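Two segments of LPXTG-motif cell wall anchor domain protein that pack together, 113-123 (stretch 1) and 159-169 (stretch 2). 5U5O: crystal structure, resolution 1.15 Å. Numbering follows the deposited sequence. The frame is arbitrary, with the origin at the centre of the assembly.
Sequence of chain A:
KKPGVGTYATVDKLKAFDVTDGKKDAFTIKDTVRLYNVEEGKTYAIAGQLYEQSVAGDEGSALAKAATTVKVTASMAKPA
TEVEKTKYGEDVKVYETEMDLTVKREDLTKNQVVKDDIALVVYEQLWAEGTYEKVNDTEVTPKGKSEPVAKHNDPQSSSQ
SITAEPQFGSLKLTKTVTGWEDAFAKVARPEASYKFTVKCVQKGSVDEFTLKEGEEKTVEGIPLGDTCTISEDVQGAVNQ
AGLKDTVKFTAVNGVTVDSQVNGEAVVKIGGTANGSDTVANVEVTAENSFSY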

ATOM      1  N   VAL A 113       8.075   2.499  -6.148  1.00 23.25           N
ATOM      2  CA  VAL A 113       7.931   1.400  -5.186  1.00 20.35           C
ATOM      3  C   VAL A 113       7.016   1.876  -4.033  1.00 19.06           C
ATOM      4  O   VAL A 113       7.152   2.994  -3.567  1.00 22.52           O
ATOM      5  CB  VAL A 113       9.315   0.942  -4.671  1.00 19.02           C
ATOM      6  CG1 VAL A 113       9.195  -0.093  -3.564  1.00 15.91           C
ATOM      7  CG2 VAL A 113      10.139   0.381  -5.817  1.00 20.03           C
ATOM      8  N   VAL A 114       6.076   1.026  -3.640  1.00 19.28           N
ATOM      9  CA  VAL A 114       5.170   1.288  -2.510  1.00 18.14           C
ATOM     10  C   VAL A 114       5.658   0.515  -1.278  1.00 18.12           C
ATOM     11  O   VAL A 114       5.603  -0.718  -1.258  1.00 18.77           O
ATOM     12  CB  VAL A 114       3.724   0.876  -2.848  1.00 19.27           C
ATOM     13  CG1 VAL A 114       2.779   1.274  -1.721  1.00 18.61           C
ATOM     14  CG2 VAL A 114       3.266   1.526  -4.147  1.00 22.24           C
ATOM     15  N   LYS A 115       6.141   1.247  -0.271  1.00 18.99           N
ATOM     16  CA  LYS A 115       6.742   0.664   0.941  1.00 20.44           C
ATOM     17  C   LYS A 115       5.720   0.255   2.002  1.00 18.63           C
ATOM     18  O   LYS A 115       5.955  -0.650   2.788  1.00 20.43           O
ATOM     19  CB  LYS A 115       7.686   1.685   1.606  1.00 25.34           C
ATOM     20  CG  LYS A 115       8.820   2.212   0.741  1.00 27.82           C
ATOM     21  CD  LYS A 115       9.651   3.248   1.495  1.00 33.31           C
ATOM     22  CE  LYS A 115       9.025   4.634   1.486  1.00 42.23           C
ATOM     23  NZ  LYS A 115       9.175   5.323   0.171  1.00 50.50           N
ATOM     24  N   ASP A 116       4.600   0.961   2.049  1.00 19.40           N
ATOM     25  CA  ASP A 116       3.664   0.874   3.178  1.00 20.22           C
ATOM     26  C   ASP A 116       2.239   1.052   2.693  1.00 18.94           C
ATOM     27  O   ASP A 116       2.008   1.591   1.619  1.00 17.97           O
ATOM     28  CB  ASP A 116       3.953   1.982   4.210  1.00 23.95           C
ATOM     29  CG  ASP A 116       5.280   1.810   4.920  1.00 30.33           C
ATOM     30  OD1 ASP A 116       5.430   0.826   5.681  1.00 34.35           O
ATOM     31  OD2 ASP A 116       6.160   2.686   4.744  1.00 32.95           O
ATOM     32  N   ASP A 117       1.290   0.601   3.505  1.00 18.89           N
ATOM     33  CA  ASP A 117      -0.122   0.938   3.325  1.00 18.10           C
ATOM     34  C   ASP A 117      -0.281   2.441   3.111  1.00 18.70           C
ATOM     35  O   ASP A 117       0.380   3.246   3.785  1.00 20.01           O
ATOM     36  CB  ASP A 117      -0.931   0.540   4.566  1.00 20.13           C
ATOM     37  CG  ASP A 117      -1.132  -0.968   4.707  1.00 19.58           C
ATOM     38  OD1 ASP A 117      -0.870  -1.723   3.751  1.00 21.60           O
ATOM     39  OD2 ASP A 117      -1.564  -1.388   5.803  1.00 25.02           O
ATOM     40  N   ILE A 118      -1.153   2.819   2.176  1.00 16.76           N
ATOM     41  CA  ILE A 118      -1.503   4.221   1.972  1.00 17.17           C
ATOM     42  C   ILE A 118      -2.913   4.414   2.541  1.00 17.27           C
ATOM     43  O   ILE A 118      -3.849   3.732   2.123  1.00 18.82           O
ATOM     44  CB  ILE A 118      -1.474   4.630   0.486  1.00 17.75           C
ATOM     45  CG1 ILE A 118      -0.076   4.400  -0.097  1.00 18.62           C
ATOM     46  CG2 ILE A 118      -1.885   6.099   0.316  1.00 19.14           C
ATOM     47  CD1 ILE A 118      -0.059   4.276  -1.611  1.00 20.20           C
ATOM     48  N   ALA A 119      -3.034   5.298   3.530  1.00 19.31           N
ATOM     49  CA  ALA A 119      -4.328   5.600   4.139  1.00 17.72           C
ATOM     50  C   ALA A 119      -5.091   6.623   3.313  1.00 17.77           C
ATOM     51  O   ALA A 119      -4.584   7.724   3.029  1.00 19.16           O
ATOM     52  CB  ALA A 119      -4.163   6.109   5.567  1.00 18.49           C
ATOM     53  N   LEU A 120      -6.318   6.261   2.947  1.00 16.30           N
ATOM     54  CA  LEU A 120      -7.231   7.171   2.249  1.00 15.54           C
ATOM     55  C   LEU A 120      -8.464   7.503   3.083  1.00 16.20           C
ATOM     56  O   LEU A 120      -8.881   6.721   3.927  1.00 17.24           O
ATOM     57  CB  LEU A 120      -7.693   6.543   0.935  1.00 15.29           C
ATOM     58  CG  LEU A 120      -6.589   6.013   0.022  1.00 16.42           C
ATOM     59  CD1 LEU A 120      -7.176   5.376  -1.231  1.00 16.63           C
ATOM     60  CD2 LEU A 120      -5.625   7.115  -0.384  1.00 17.62           C
ATOM     61  N   VAL A 121      -9.098   8.615   2.747  1.00 15.99           N
ATOM     62  CA  VAL A 121     -10.317   9.012   3.445  1.00 16.28           C
ATOM     63  C   VAL A 121     -11.206   9.826   2.511  1.00 15.66           C
ATOM     64  O   VAL A 121     -10.718  10.627   1.722  1.00 17.06           O
ATOM     65  CB  VAL A 121      -9.985   9.751   4.774  1.00 16.86           C
ATOM     66  CG1 VAL A 121      -9.257  11.061   4.489  1.00 17.09           C
ATOM     67  CG2 VAL A 121     -11.232   9.954   5.634  1.00 17.47           C
ATOM     68  N   VAL A 122     -12.515   9.615   2.655  1.00 14.56           N
ATOM     69  CA  VAL A 122     -13.557  10.326   1.916  1.00 13.81           C
ATOM     70  C   VAL A 122     -14.100  11.471   2.792  1.00 14.23           C
ATOM     71  O   VAL A 122     -14.349  11.284   3.999  1.00 16.35           O
ATOM     72  CB  VAL A 122     -14.716   9.387   1.599  1.00 13.22           C
ATOM     73  CG1 VAL A 122     -15.918  10.132   1.030  1.00 12.14           C
ATOM     74  CG2 VAL A 122     -14.231   8.334   0.618  1.00 12.81           C
ATOM     75  N   TYR A 123     -14.198  12.655   2.198  1.00 14.34           N
ATOM     76  CA  TYR A 123     -14.859  13.839   2.778  1.00 16.08           C
ATOM     77  C   TYR A 123     -16.149  14.036   2.000  1.00 14.97           C
ATOM     78  O   TYR A 123     -16.228  13.700   0.810  1.00 16.04           O
ATOM     79  CB  TYR A 123     -13.943  15.039   2.582  1.00 16.49           C
ATOM     80  CG  TYR A 123     -12.855  15.218   3.642  1.00 17.21           C
ATOM     81  CD1 TYR A 123     -12.370  14.153   4.412  1.00 19.11           C
ATOM     82  CD2 TYR A 123     -12.333  16.492   3.890  1.00 19.15           C
ATOM     83  CE1 TYR A 123     -11.394  14.352   5.386  1.00 19.07           C
ATOM     84  CE2 TYR A 123     -11.357  16.693   4.855  1.00 20.72           C
ATOM     85  CZ  TYR A 123     -10.894  15.624   5.597  1.00 21.70           C
ATOM     86  OH  TYR A 123      -9.926  15.847   6.549  1.00 25.62           O
ATOM     87  N   SER A 159     -15.203   5.104   9.340  1.00 18.32           N
ATOM     88  CA  SER A 159     -16.235   4.829   8.335  1.00 16.26           C
ATOM     89  C   SER A 159     -15.835   5.267   6.918  1.00 15.03           C
ATOM     90  O   SER A 159     -16.132   4.569   5.939  1.00 16.57           O
ATOM     91  CB  SER A 159     -17.576   5.483   8.712  1.00 17.48           C
ATOM     92  OG  SER A 159     -17.532   6.912   8.734  1.00 19.38           O
ATOM     93  N   GLN A 160     -15.161   6.408   6.805  1.00 14.52           N
ATOM     94  CA  GLN A 160     -14.735   6.939   5.507  1.00 14.64           C
ATOM     95  C   GLN A 160     -13.328   6.522   5.083  1.00 15.80           C
ATOM     96  O   GLN A 160     -12.858   6.976   4.056  1.00 16.53           O
ATOM     97  CB  GLN A 160     -14.854   8.469   5.517  1.00 14.13           C
ATOM     98  CG  GLN A 160     -16.275   8.959   5.747  1.00 13.38           C
ATOM     99  CD  GLN A 160     -17.195   8.682   4.580  1.00 13.30           C
ATOM    100  OE1 GLN A 160     -16.993   7.831   3.703  1.00 14.91           O
ATOM    101  N   SER A 161     -12.677   5.686   5.883  1.00 17.02           N
ATOM    102  CA  SER A 161     -11.312   5.261   5.584  1.00 17.48           C
ATOM    103  C   SER A 161     -11.304   4.135   4.561  1.00 15.77           C
ATOM    104  O   SER A 161     -12.209   3.295   4.543  1.00 18.02           O
ATOM    105  CB  SER A 161     -10.613   4.805   6.864  1.00 16.88           C
ATOM    106  OG  SER A 161     -11.125   3.565   7.308  1.00 21.31           O
ATOM    107  N   ILE A 162     -10.253   4.124   3.742  1.00 15.14           N
ATOM    108  CA  ILE A 162      -9.916   3.018   2.834  1.00 14.75           C
ATOM    109  C   ILE A 162      -8.398   2.839   2.908  1.00 15.22           C
ATOM    110  O   ILE A 162      -7.668   3.835   2.910  1.00 17.62           O
ATOM    111  CB  ILE A 162     -10.299   3.328   1.351  1.00 15.60           C
ATOM    112  CG1 ILE A 162     -11.821   3.492   1.209  1.00 14.63           C
ATOM    113  CG2 ILE A 162      -9.784   2.263   0.386  1.00 16.33           C
ATOM    114  CD1 ILE A 162     -12.605   2.211   1.426  1.00 14.59           C
ATOM    115  N   THR A 163      -7.929   1.589   2.920  1.00 15.31           N
ATOM    116  CA  THR A 163      -6.488   1.319   2.905  1.00 16.02           C
ATOM    117  C   THR A 163      -6.065   0.738   1.569  1.00 16.42           C
ATOM    118  O   THR A 163      -6.565  -0.299   1.171  1.00 17.59           O
ATOM    119  CB  THR A 163      -6.086   0.362   4.030  1.00 16.28           C
ATOM    120  OG1 THR A 163      -6.600   0.864   5.250  1.00 20.08           O
ATOM    121  CG2 THR A 163      -4.582   0.283   4.166  1.00 16.79           C
ATOM    122  N   ALA A 164      -5.156   1.440   0.905  1.00 15.52           N
ATOM    123  CA  ALA A 164      -4.505   0.945  -0.300  1.00 15.95           C
ATOM    124  C   ALA A 164      -3.273   0.150   0.142  1.00 16.04           C
ATOM    125  O   ALA A 164      -2.276   0.745   0.580  1.00 18.79           O
ATOM    126  CB  ALA A 164      -4.123   2.126  -1.172  1.00 14.81           C
ATOM    127  N   GLU A 165      -3.379  -1.184   0.069  1.00 16.63           N
ATOM    128  CA  GLU A 165      -2.393  -2.104   0.643  1.00 17.05           C
ATOM    129  C   GLU A 165      -1.453  -2.633  -0.429  1.00 16.91           C
ATOM    130  O   GLU A 165      -1.899  -3.292  -1.380  1.00 18.55           O
ATOM    131  CB  GLU A 165      -3.076  -3.310   1.286  1.00 18.25           C
ATOM    132  CG  GLU A 165      -3.943  -2.962   2.476  1.00 19.53           C
ATOM    133  CD  GLU A 165      -4.564  -4.176   3.138  1.00 21.83           C
ATOM    134  OE1 GLU A 165      -4.698  -5.241   2.501  1.00 24.16           O
ATOM    135  OE2 GLU A 165      -4.955  -4.039   4.309  1.00 27.80           O
ATOM    136  N   PRO A 166      -0.138  -2.379  -0.292  1.00 17.46           N
ATOM    137  CA  PRO A 166       0.788  -3.032  -1.226  1.00 16.72           C
ATOM    138  C   PRO A 166       1.010  -4.491  -0.856  1.00 17.83           C
ATOM    139  O   PRO A 166       0.874  -4.868   0.305  1.00 20.46           O
ATOM    140  CB  PRO A 166       2.081  -2.249  -1.033  1.00 16.61           C
ATOM    141  CG  PRO A 166       2.018  -1.807   0.385  1.00 17.51           C
ATOM    142  CD  PRO A 166       0.572  -1.529   0.686  1.00 17.33           C
ATOM    143  N   GLN A 167       1.370  -5.296  -1.853  1.00 19.10           N
ATOM    144  CA  GLN A 167       1.871  -6.647  -1.613  1.00 19.92           C
ATOM    145  C   GLN A 167       3.393  -6.588  -1.550  1.00 18.05           C
ATOM    146  O   GLN A 167       4.000  -5.567  -1.882  1.00 18.26           O
ATOM    147  CB  GLN A 167       1.409  -7.628  -2.700  1.00 22.60           C
ATOM    148  CG  GLN A 167      -0.072  -7.549  -3.052  1.00 28.89           C
ATOM    149  CD  GLN A 167      -0.984  -7.508  -1.840  1.00 31.52           C
ATOM    150  OE1 GLN A 167      -1.803  -6.593  -1.692  1.00 37.98           O
ATOM    151  NE2 GLN A 167      -0.845  -8.491  -0.962  1.00 30.41           N
ATOM    152  N   PHE A 168       3.994  -7.682  -1.095  1.00 18.04           N
ATOM    153  CA  PHE A 168       5.437  -7.749  -0.872  1.00 16.99           C
ATOM    154  C   PHE A 168       6.038  -9.006  -1.476  1.00 17.54           C
ATOM    155  O   PHE A 168       5.370 -10.030  -1.646  1.00 19.74           O
ATOM    156  CB  PHE A 168       5.764  -7.691   0.626  1.00 16.30           C
ATOM    157  CG  PHE A 168       5.302  -6.418   1.279  1.00 16.22           C
ATOM    158  CD1 PHE A 168       6.114  -5.290   1.260  1.00 16.64           C
ATOM    159  CD2 PHE A 168       4.041  -6.322   1.847  1.00 16.22           C
ATOM    160  CE1 PHE A 168       5.693  -4.096   1.803  1.00 17.29           C
ATOM    161  CE2 PHE A 168       3.616  -5.135   2.411  1.00 18.36           C
ATOM    162  CZ  PHE A 168       4.446  -4.019   2.384  1.00 18.74           C
ATOM    163  N   GLY A 169       7.319  -8.893  -1.786  1.00 17.17           N
ATOM    164  CA  GLY A 169       8.137 -10.008  -2.230  1.00 16.73           C
ATOM    165  C   GLY A 169       9.055 -10.512  -1.134  1.00 15.86           C
ATOM    166  O   GLY A 169       8.935 -10.097   0.039  1.00 16.33           O
TER
HETATM  167  O   HOH W   1       5.217  -3.235  -2.525  1.00 19.77           O

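The two segments pair as neighbouring antiparallel β-strands, held by a ladder of five backbone hydrogen bonds and extended at one end by a looser contact of loop residues around Pro-166. The axes of strands 118-123 and 161-165 run at 151° to each other and approach to 4.5 Å, and the contact buries 681 Å² over both sides. Ile-118 and Ala-164 form a hydrogen-bonded pair: Ile-118 N donates to Ala-164 O at 2.8 Å, almost straight at 176°, and Ala-164 N returns a bond to Ile-118 O at 2.9 Å. Two residues on, Leu-120 N reaches Ile-162 O at 2.8 Å and Ile-162 N reaches Leu-120 O at 2.9 Å. The ladder ends with Val-122 N donating to Gln-160 O at 3.0 Å.

CA-H groups add to the same carbonyls: between the rungs, Val-121 CA lies 3.3 Å from Gln-160 O and Ser-161 CA 3.3 Å from Leu-120 O; just beyond the Ile-118 end, Asp-117 CA lies 3.5 Å from Ala-164 O. Each of these oxygens thus accepts an N-H bond and a CA-H contact together.

Because side chains alternate along a strand, the register sorts them by face. Ile-118, Leu-120, Ile-162 and Ala-164 share one face, where Ile-118 CB meets Ala-164 CB at 4.0 Å and Leu-120 CB meets Ile-162 CB at 4.2 Å. Leu-120 also reaches diagonally, its CD1 coming within 4.5 Å of Ala-164 CB; the end of the Ile-162 side chain leads away. Ala-119, Val-121, Ser-161 and Thr-163 occupy the other face. Toward the end of the ladder, Gln-160 directs its CB at stretch 1; its OE1 lies 3.5 Å from Val-122 CB, and its side chain is covalently linked to a group elsewhere in the structure.

At the other end, Asp-117 packs its CB against Thr-163 CG2 at 3.7 Å, while its OD1 sits 3.4 Å from Pro-166 CD. No opposite charge from stretch 2 balances this carboxylate; instead Asp-117 OD2 and Glu-165 OE2, like charges, lie 4.6 Å apart. Pro-166, whose ring nitrogen has no hydrogen to donate, contacts stretch 1 through carbon: its CB touches Val-114 CG1 at 3.7 Å, and its CD lies 3.6 Å from Asp-116 O. Farther along, Phe-168 brings its ring edge to the Lys-115 backbone, with CE1 3.6 Å from Lys-115 O. Here water takes over the bridging, one molecule donating to Val-114 O at 2.8 Å and to Gln-167 O at 2.7 Å, linking two carbonyls that cannot bond to each other directly.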